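Local coordinates for DUF1993 domain-containing protein (Shewanella denitrificans, PDB 2OQM) that is of unknown function but belongs to the DUF1993 family of largely helical, DinB-like proteins, at residues K42-A47 / E106-I111. Sequence-based numbering, arbitrary orientation.
Sequences KAEAFA and ELRQRI
Glu44 and Arg108 meet because both side chains leave their helices with CG anti to the carbonyl carbon (chi1 -58° at Arg108) and reach out from opposite directions. Glu44 runs on extended, whereas Arg108 bends at chi2, and together they span a gap of 12.2 Å between the CA of Glu44 and the CA of Arg108. The result illustrates how two long charged side chains can bridge segments whose backbones are well separated. Arg108 NH2 donates to Glu44 OE2 in a salt bridge modelled at 2.5 Å, a length short enough to be doubtful, and bent, with 133° at the hydrogen. The carboxylate reaches the edge of the guanidinium, its own plane turned 59° from it. A water donates to Glu44 OE2 at 2.7 Å and accepts from Arg108 NE at 2.6 Å, adding a second, indirect link. Replacing Arg108 with a leucine would probably leave the Glu44 carboxylate without its cationic mate and the water without its NE donor. The contact lies at the surface and ties helix 104-119 to the C-terminal part of helix 13-50, where Asp41 makes a second salt bridge with Arg108 NH2, while Ile111 packs directly on Leu33 and Leu36 of helix 13-50.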
# COMPACT_ATOMS: atom_id res chain seq x y z
N LYS A 42 20.11 -4.58 -1.22
CA LYS A 42 20.07 -6.03 -1.37
C LYS A 42 20.19 -6.47 -2.81
O LYS A 42 20.86 -7.47 -3.07
CB LYS A 42 18.82 -6.64 -0.71
CG LYS A 42 18.77 -6.30 0.79
CD LYS A 42 18.36 -7.49 1.59
CE LYS A 42 18.53 -7.26 3.07
NZ LYS A 42 17.75 -8.30 3.83
N ALA A 43 19.55 -5.75 -3.74
CA ALA A 43 19.68 -6.06 -5.18
C ALA A 43 21.14 -5.97 -5.66
O ALA A 43 21.61 -6.83 -6.37
CB ALA A 43 18.77 -5.19 -6.02
N GLU A 44 21.88 -4.95 -5.22
CA GLU A 44 23.32 -4.91 -5.52
C GLU A 44 24.09 -6.06 -4.93
O GLU A 44 25.00 -6.62 -5.58
CB GLU A 44 23.95 -3.62 -4.98
CG GLU A 44 23.46 -2.37 -5.59
CD GLU A 44 24.37 -1.20 -5.26
OE1 GLU A 44 25.43 -1.09 -5.88
OE2 GLU A 44 24.01 -0.38 -4.41
N ALA A 45 23.79 -6.42 -3.68
CA ALA A 45 24.45 -7.59 -3.06
C ALA A 45 24.19 -8.84 -3.88
O ALA A 45 25.12 -9.54 -4.25
CB ALA A 45 24.05 -7.77 -1.59
N PHE A 46 22.94 -9.08 -4.25
CA PHE A 46 22.57 -10.22 -5.08
C PHE A 46 23.32 -10.28 -6.41
O PHE A 46 23.77 -11.33 -6.86
CB PHE A 46 21.08 -10.13 -5.38
CG PHE A 46 20.59 -11.12 -6.37
CD1 PHE A 46 20.28 -12.40 -5.98
CD2 PHE A 46 20.38 -10.75 -7.69
CE1 PHE A 46 19.77 -13.28 -6.89
CE2 PHE A 46 19.90 -11.67 -8.59
CZ PHE A 46 19.60 -12.91 -8.20
N ALA A 47 23.37 -9.14 -7.07
CA ALA A 47 23.96 -9.01 -8.39
C ALA A 47 25.44 -9.30 -8.31
O ALA A 47 26.00 -9.95 -9.19
CB ALA A 47 23.74 -7.60 -8.90
N GLU A 106 21.30 6.57 -11.14
CA GLU A 106 20.37 7.58 -11.52
C GLU A 106 19.08 7.47 -10.73
O GLU A 106 18.45 8.45 -10.40
CB GLU A 106 20.08 7.45 -12.98
CG GLU A 106 21.30 7.82 -13.84
CD GLU A 106 21.07 7.58 -15.32
OE1 GLU A 106 20.32 6.64 -15.67
OE2 GLU A 106 21.64 8.34 -16.12
N LEU A 107 18.65 6.24 -10.48
CA LEU A 107 17.47 5.99 -9.67
C LEU A 107 17.70 6.39 -8.24
O LEU A 107 16.83 6.99 -7.64
CB LEU A 107 17.05 4.52 -9.74
CG LEU A 107 16.46 4.03 -11.06
CD1 LEU A 107 16.11 2.57 -10.93
CD2 LEU A 107 15.21 4.88 -11.50
N ARG A 108 18.89 6.10 -7.70
CA ARG A 108 19.21 6.56 -6.34
C ARG A 108 19.17 8.09 -6.25
O ARG A 108 18.71 8.63 -5.24
CB ARG A 108 20.58 6.12 -5.91
CG ARG A 108 20.78 4.65 -5.94
CD ARG A 108 20.70 4.04 -4.60
NE ARG A 108 21.52 2.82 -4.49
CZ ARG A 108 21.24 1.85 -3.64
NH1 ARG A 108 20.18 1.93 -2.84
NH2 ARG A 108 22.01 0.79 -3.61
N GLN A 109 19.61 8.76 -7.30
CA GLN A 109 19.50 10.23 -7.36
C GLN A 109 18.04 10.69 -7.37
O GLN A 109 17.70 11.64 -6.69
CB GLN A 109 20.22 10.78 -8.57
CG GLN A 109 20.12 12.33 -8.69
CD GLN A 109 20.73 13.05 -7.50
OE1 GLN A 109 20.05 13.82 -6.80
NE2 GLN A 109 22.01 12.81 -7.26
N ARG A 110 17.19 10.00 -8.11
CA ARG A 110 15.75 10.33 -8.20
C ARG A 110 15.10 10.24 -6.82
O ARG A 110 14.39 11.17 -6.39
CB ARG A 110 15.07 9.40 -9.19
CG ARG A 110 13.56 9.56 -9.36
CD ARG A 110 13.20 10.78 -10.07
NE ARG A 110 11.82 10.75 -10.55
CZ ARG A 110 11.43 10.37 -11.77
NH1 ARG A 110 12.28 9.92 -12.67
NH2 ARG A 110 10.16 10.48 -12.09
N ILE A 111 15.39 9.15 -6.11
CA ILE A 111 14.89 8.98 -4.74
C ILE A 111 15.38 10.08 -3.84
O ILE A 111 14.63 10.67 -3.13
CB ILE A 111 15.27 7.58 -4.14
CG1 ILE A 111 14.59 6.48 -4.94
CG2 ILE A 111 14.91 7.47 -2.67
CD1 ILE A 111 14.98 5.04 -4.52
O HOH W 1 23.91 2.19 -5.37